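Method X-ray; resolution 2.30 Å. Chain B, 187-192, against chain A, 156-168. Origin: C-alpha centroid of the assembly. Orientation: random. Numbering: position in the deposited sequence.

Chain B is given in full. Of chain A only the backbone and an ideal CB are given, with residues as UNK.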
ATOM      1  N   LEU B 187     -22.711   0.418 -12.439  1.00 28.74           N
ATOM      2  CA  LEU B 187     -23.391   1.300 -13.386  1.00 28.96           C
ATOM      3  C   LEU B 187     -22.383   2.190 -14.155  1.00 33.49           C
ATOM      4  O   LEU B 187     -21.458   2.771 -13.566  1.00 29.19           O
ATOM      5  CB  LEU B 187     -24.421   2.170 -12.659  1.00 27.80           C
ATOM      6  CG  LEU B 187     -25.094   3.307 -13.448  1.00 31.21           C
ATOM      7  CD1 LEU B 187     -26.062   2.762 -14.475  1.00 32.93           C
ATOM      8  CD2 LEU B 187     -25.803   4.277 -12.518  1.00 31.39           C
ATOM      9  N   GLN B 188     -22.581   2.301 -15.469  1.00 33.36           N
ATOM     10  CA  GLN B 188     -21.688   3.061 -16.334  1.00 32.24           C
ATOM     11  C   GLN B 188     -22.433   4.184 -17.061  1.00 35.12           C
ATOM     12  O   GLN B 188     -23.619   4.048 -17.374  1.00 40.91           O
ATOM     13  CB  GLN B 188     -21.040   2.133 -17.362  1.00 33.76           C
ATOM     14  CG  GLN B 188     -20.195   1.010 -16.774  1.00 34.47           C
ATOM     15  CD  GLN B 188     -18.923   1.503 -16.085  1.00 32.69           C
ATOM     16  OE1 GLN B 188     -18.268   0.753 -15.367  1.00 32.66           O
ATOM     17  NE2 GLN B 188     -18.581   2.764 -16.294  1.00 30.95           N
ATOM     18  N   PRO B 189     -21.742   5.300 -17.340  1.00 34.50           N
ATOM     19  CA  PRO B 189     -20.344   5.542 -16.940  1.00 33.65           C
ATOM     20  C   PRO B 189     -20.228   5.853 -15.454  1.00 29.62           C
ATOM     21  O   PRO B 189     -21.062   6.567 -14.911  1.00 29.81           O
ATOM     22  CB  PRO B 189     -19.953   6.782 -17.753  1.00 32.83           C
ATOM     23  CG  PRO B 189     -21.244   7.484 -18.035  1.00 32.37           C
ATOM     24  CD  PRO B 189     -22.285   6.391 -18.171  1.00 34.25           C
ATOM     25  N   VAL B 190     -19.203   5.327 -14.801  1.00 28.49           N
ATOM     26  CA  VAL B 190     -19.028   5.611 -13.384  1.00 27.80           C
ATOM     27  C   VAL B 190     -18.196   6.879 -13.140  1.00 26.87           C
ATOM     28  O   VAL B 190     -18.267   7.477 -12.062  1.00 26.77           O
ATOM     29  CB  VAL B 190     -18.453   4.390 -12.625  1.00 28.44           C
ATOM     30  CG1 VAL B 190     -17.038   4.098 -13.070  1.00 26.70           C
ATOM     31  CG2 VAL B 190     -18.504   4.629 -11.134  1.00 28.01           C
ATOM     32  N   VAL B 191     -17.415   7.298 -14.135  1.00 25.44           N
ATOM     33  CA  VAL B 191     -16.680   8.557 -14.012  1.00 25.55           C
ATOM     34  C   VAL B 191     -17.298   9.605 -14.914  1.00 25.78           C
ATOM     35  O   VAL B 191     -17.306   9.454 -16.137  1.00 27.71           O
ATOM     36  CB  VAL B 191     -15.173   8.426 -14.356  1.00 26.70           C
ATOM     37  CG1 VAL B 191     -14.487   9.727 -14.077  1.00 24.62           C
ATOM     38  CG2 VAL B 191     -14.509   7.321 -13.537  1.00 28.31           C
ATOM     39  N   VAL B 192     -17.818  10.665 -14.311  1.00 25.50           N
ATOM     40  CA  VAL B 192     -18.602  11.658 -15.049  1.00 29.46           C
ATOM     41  C   VAL B 192     -18.211  13.087 -14.680  1.00 30.36           C
ATOM     42  O   VAL B 192     -17.649  13.334 -13.615  1.00 27.75           O
ATOM     43  CB  VAL B 192     -20.116  11.493 -14.772  1.00 29.12           C
ATOM     44  CG1 VAL B 192     -20.564  10.072 -15.080  1.00 28.17           C
ATOM     45  CG2 VAL B 192     -20.426  11.847 -13.332  1.00 28.15           C
TER
ATOM     46  N   UNK A 156     -10.424  10.389 -18.666  1.00 26.88           N
ATOM     47  CA  UNK A 156     -11.619   9.741 -18.169  1.00 25.63           C
ATOM     48  C   UNK A 156     -11.875   8.475 -18.955  1.00 26.31           C
ATOM     49  O   UNK A 156     -11.007   8.036 -19.711  1.00 25.44           O
ATOM     50  CB  UNK A 156     -12.824  10.680 -18.247  1.00 25.63           C
ATOM     51  N   UNK A 157     -13.067   7.900 -18.792  1.00 25.61           N
ATOM     52  CA  UNK A 157     -13.416   6.656 -19.471  1.00 26.82           C
ATOM     53  C   UNK A 157     -13.548   6.901 -20.964  1.00 27.09           C
ATOM     54  O   UNK A 157     -14.204   7.843 -21.380  1.00 27.16           O
ATOM     55  CB  UNK A 157     -14.713   6.072 -18.908  1.00 26.82           C
ATOM     56  N   UNK A 158     -12.921   6.058 -21.773  1.00 27.78           N
ATOM     57  CA  UNK A 158     -13.001   6.236 -23.221  1.00 32.09           C
ATOM     58  C   UNK A 158     -14.093   5.378 -23.847  1.00 33.35           C
ATOM     59  O   UNK A 158     -14.423   5.556 -25.014  1.00 33.90           O
ATOM     60  CB  UNK A 158     -11.653   5.905 -23.865  1.00 32.09           C
ATOM     61  N   UNK A 159     -14.633   4.443 -23.070  1.00 31.95           N
ATOM     62  CA  UNK A 159     -15.602   3.478 -23.589  1.00 31.53           C
ATOM     63  C   UNK A 159     -16.266   2.735 -22.449  1.00 29.78           C
ATOM     64  O   UNK A 159     -15.985   1.570 -22.223  1.00 31.85           O
ATOM     65  CB  UNK A 159     -14.929   2.490 -24.544  1.00 31.53           C
ATOM     66  N   UNK A 160     -17.164   3.413 -21.733  1.00 30.81           N
ATOM     67  CA  UNK A 160     -17.779   2.903 -20.498  1.00 33.65           C
ATOM     68  C   UNK A 160     -18.399   1.504 -20.601  1.00 37.20           C
ATOM     69  O   UNK A 160     -18.380   0.780 -19.610  1.00 39.85           O
ATOM     70  CB  UNK A 160     -18.863   3.882 -20.044  1.00 33.65           C
ATOM     71  N   UNK A 161     -18.928   1.118 -21.754  1.00 38.76           N
ATOM     72  CA  UNK A 161     -19.608  -0.175 -21.837  1.00 41.81           C
ATOM     73  C   UNK A 161     -18.718  -1.266 -22.438  1.00 42.00           C
ATOM     74  O   UNK A 161     -18.744  -2.419 -21.992  1.00 44.73           O
ATOM     75  CB  UNK A 161     -20.885  -0.037 -22.668  1.00 41.81           C
ATOM     76  N   UNK A 162     -17.919  -0.892 -23.437  1.00 41.79           N
ATOM     77  CA  UNK A 162     -16.998  -1.820 -24.090  1.00 41.24           C
ATOM     78  C   UNK A 162     -15.678  -2.050 -23.341  1.00 39.47           C
ATOM     79  O   UNK A 162     -15.028  -3.067 -23.542  1.00 44.11           O
ATOM     80  CB  UNK A 162     -16.687  -1.304 -25.496  1.00 41.24           C
ATOM     81  N   UNK A 163     -15.272  -1.088 -22.516  1.00 36.72           N
ATOM     82  CA  UNK A 163     -14.034  -1.176 -21.748  1.00 34.59           C
ATOM     83  C   UNK A 163     -14.240  -0.422 -20.449  1.00 32.42           C
ATOM     84  O   UNK A 163     -13.722   0.681 -20.276  1.00 30.98           O
ATOM     85  CB  UNK A 163     -12.843  -0.617 -22.529  1.00 34.59           C
ATOM     86  N   UNK A 164     -14.997  -1.026 -19.526  1.00 32.30           N
ATOM     87  CA  UNK A 164     -15.472  -0.357 -18.304  1.00 31.26           C
ATOM     88  C   UNK A 164     -14.358   0.148 -17.371  1.00 30.17           C
ATOM     89  O   UNK A 164     -14.588   1.111 -16.644  1.00 30.06           O
ATOM     90  CB  UNK A 164     -16.367  -1.322 -17.524  1.00 31.26           C
ATOM     91  N   UNK A 165     -13.186  -0.480 -17.383  1.00 27.08           N
ATOM     92  CA  UNK A 165     -12.113  -0.035 -16.501  1.00 29.84           C
ATOM     93  C   UNK A 165     -11.103   0.877 -17.229  1.00 28.74           C
ATOM     94  O   UNK A 165     -10.103   1.306 -16.652  1.00 27.70           O
ATOM     95  CB  UNK A 165     -11.392  -1.250 -15.914  1.00 29.84           C
ATOM     96  N   UNK A 166     -11.382   1.178 -18.494  1.00 28.72           N
ATOM     97  CA  UNK A 166     -10.425   1.902 -19.325  1.00 27.30           C
ATOM     98  C   UNK A 166     -10.479   3.413 -19.123  1.00 27.91           C
ATOM     99  O   UNK A 166     -11.553   4.006 -19.064  1.00 27.25           O
ATOM    100  CB  UNK A 166     -10.674   1.577 -20.799  1.00 27.30           C
ATOM    101  N   UNK A 167      -9.311   4.035 -18.974  1.00 28.14           N
ATOM    102  CA  UNK A 167      -9.237   5.504 -19.013  1.00 27.15           C
ATOM    103  C   UNK A 167      -8.098   6.003 -19.884  1.00 27.66           C
ATOM    104  O   UNK A 167      -7.050   5.374 -19.983  1.00 27.76           O
ATOM    105  CB  UNK A 167      -9.075   6.062 -17.598  1.00 27.15           C
ATOM    106  N   UNK A 168      -8.338   7.134 -20.538  1.00 28.30           N
ATOM    107  CA  UNK A 168      -7.436   7.655 -21.549  1.00 27.31           C
ATOM    108  C   UNK A 168      -7.492   9.157 -21.485  1.00 25.87           C
ATOM    109  O   UNK A 168      -8.563   9.745 -21.314  1.00 26.37           O
ATOM    110  CB  UNK A 168      -7.793   7.146 -22.947  1.00 27.31           C
TER

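Position 156 has extended backbone angles, -174/-168, a region that glycine enters far more easily than other residues. Its ideal CB would lie 4.6 Å from CG1 of V191(B), so a small side chain is not excluded on that side. The residue is glycine, whose N and O both bond to the backbone of 168 in a strand pairing.

Position 157 aims its CB at chain B, yet that CB is still 5.1 Å from O of V191(B). Beyond it lie the backbone N atoms of V190(B) and V191(B), which invite a long side chain ending in an acceptor: glutamine or glutamate. It is Q157(A). With chi1 m and chi2 t the chain extends, and its OE1 accepts a hydrogen bond from N of V191(B) at 2.7 Å, nearly straight at 165°; the same OE1 lies 2.9 Å from N of V190(B). The backbone joins in through a water, which donates to O of V191(B) and accepts from N of Q157(A).

Positions 158 and 159 are out of reach, so chain B sets no preference. They are D158(A) and A159(A).

At 160 the CB points toward chain B and sits 3.8 Å from CA of P189(B) and 3.9 Å from CB of Q188(B). A compact apolar residue would suit, and phi of -52° admits proline. P160(A) it is: its CG packs 3.8 Å from CB of P189(B), an apolar contact between the two prolines.

Position 161 starts sideways, with no chain B atom within 5.5 Å of its CB, so only a long side chain could return; polar types fit. E161(A) bends back with chi1 and chi2 both m, bringing OE1 to 3.8 Å from CB of Q188(B).

Positions 162 and 163 are again out of reach. K162(A) is free of chain B, while NZ of K163(A) makes a very short salt bridge, 2.4 Å, to OD1 of D158(A).

Position 164 is second in a type I turn from 163 to 166, where phi of -61° favours proline, though other small residues would fit beside Q188(B). P164(A) fills that turn position, and its ring borders the Q188(B) side chain.

Position 165 points away and is N165(A); 166, out of reach, is S166(A), whose OG donates to OD2 of D158(A) at 2.6 Å.

Position 167 points toward chain B from a distance, so a long apolar side chain suits. It is selenomethionine M167(A), its SE 4.2 Å from CG2 of V191(B). Position 168, V168(A), is out of reach.

Chain A (156-168) GQDAPEKKPNSMV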
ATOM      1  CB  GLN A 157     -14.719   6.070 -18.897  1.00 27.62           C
ATOM      2  CG  GLN A 157     -14.630   5.738 -17.413  1.00 27.77           C
ATOM      3  CD  GLN A 157     -15.883   5.084 -16.855  1.00 28.57           C
ATOM      4  OE1 GLN A 157     -16.743   5.754 -16.291  1.00 28.43           O
ATOM      5  NE2 GLN A 157     -15.976   3.765 -16.991  1.00 29.90           N
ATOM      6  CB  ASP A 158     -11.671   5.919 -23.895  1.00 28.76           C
ATOM      7  CG  ASP A 158     -11.177   4.535 -23.577  1.00 31.48           C
ATOM      8  OD1 ASP A 158     -10.762   3.825 -24.515  1.00 32.73           O
ATOM      9  OD2 ASP A 158     -11.191   4.154 -22.385  1.00 33.89           O
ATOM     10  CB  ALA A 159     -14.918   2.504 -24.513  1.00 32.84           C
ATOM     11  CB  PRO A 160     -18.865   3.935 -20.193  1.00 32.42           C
ATOM     12  CG  PRO A 160     -18.383   5.194 -20.870  1.00 32.28           C
ATOM     13  CD  PRO A 160     -17.669   4.743 -22.103  1.00 30.66           C
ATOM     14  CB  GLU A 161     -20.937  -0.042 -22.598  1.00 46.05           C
ATOM     15  CG  GLU A 161     -21.824   1.138 -22.135  1.00 47.55           C
ATOM     16  CD  GLU A 161     -22.655   0.870 -20.857  1.00 52.15           C
ATOM     17  OE1 GLU A 161     -22.370  -0.082 -20.088  1.00 49.96           O
ATOM     18  OE2 GLU A 161     -23.610   1.645 -20.619  1.00 54.68           O
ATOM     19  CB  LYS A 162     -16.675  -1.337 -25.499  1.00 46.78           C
ATOM     20  CG  LYS A 162     -17.560  -1.903 -26.600  1.00 53.02           C
ATOM     21  CD  LYS A 162     -16.934  -1.605 -27.963  1.00 55.60           C
ATOM     22  CE  LYS A 162     -17.854  -0.782 -28.856  1.00 58.13           C
ATOM     23  NZ  LYS A 162     -18.456  -1.609 -29.941  1.00 62.11           N
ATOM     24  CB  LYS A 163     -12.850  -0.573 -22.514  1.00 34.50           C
ATOM     25  CG  LYS A 163     -12.533  -1.243 -23.844  1.00 35.66           C
ATOM     26  CD  LYS A 163     -11.292  -0.652 -24.510  1.00 38.07           C
ATOM     27  CE  LYS A 163     -11.353   0.871 -24.578  1.00 37.87           C
ATOM     28  NZ  LYS A 163     -10.102   1.541 -25.085  1.00 36.76           N
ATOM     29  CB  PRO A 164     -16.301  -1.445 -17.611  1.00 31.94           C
ATOM     30  CG  PRO A 164     -16.684  -2.405 -18.716  1.00 32.21           C
ATOM     31  CD  PRO A 164     -15.480  -2.412 -19.626  1.00 33.53           C
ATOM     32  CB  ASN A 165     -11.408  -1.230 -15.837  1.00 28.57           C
ATOM     33  CG  ASN A 165     -12.328  -2.008 -14.867  1.00 31.07           C
ATOM     34  OD1 ASN A 165     -13.398  -1.538 -14.479  1.00 31.64           O
ATOM     35  ND2 ASN A 165     -11.892  -3.195 -14.473  1.00 32.03           N
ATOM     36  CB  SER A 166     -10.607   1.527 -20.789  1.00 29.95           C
ATOM     37  OG  SER A 166      -9.675   2.199 -21.618  1.00 31.83           O
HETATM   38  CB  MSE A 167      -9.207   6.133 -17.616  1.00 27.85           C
HETATM   39  CG  MSE A 167     -10.532   5.930 -16.863  1.00 26.92           C
HETATM   40 SE   MSE A 167     -10.719   7.033 -15.265  1.00 40.67          SE
HETATM   41  CE  MSE A 167      -9.241   6.292 -14.203  1.00 31.29           C
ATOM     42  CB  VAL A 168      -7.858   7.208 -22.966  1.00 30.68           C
ATOM     43  CG1 VAL A 168      -6.839   7.675 -23.993  1.00 28.38           C
ATOM     44  CG2 VAL A 168      -8.030   5.685 -23.023  1.00 28.82           C
TER
HETATM   45  O   HOH W   1     -15.147   9.684 -17.785  1.00 24.76           O
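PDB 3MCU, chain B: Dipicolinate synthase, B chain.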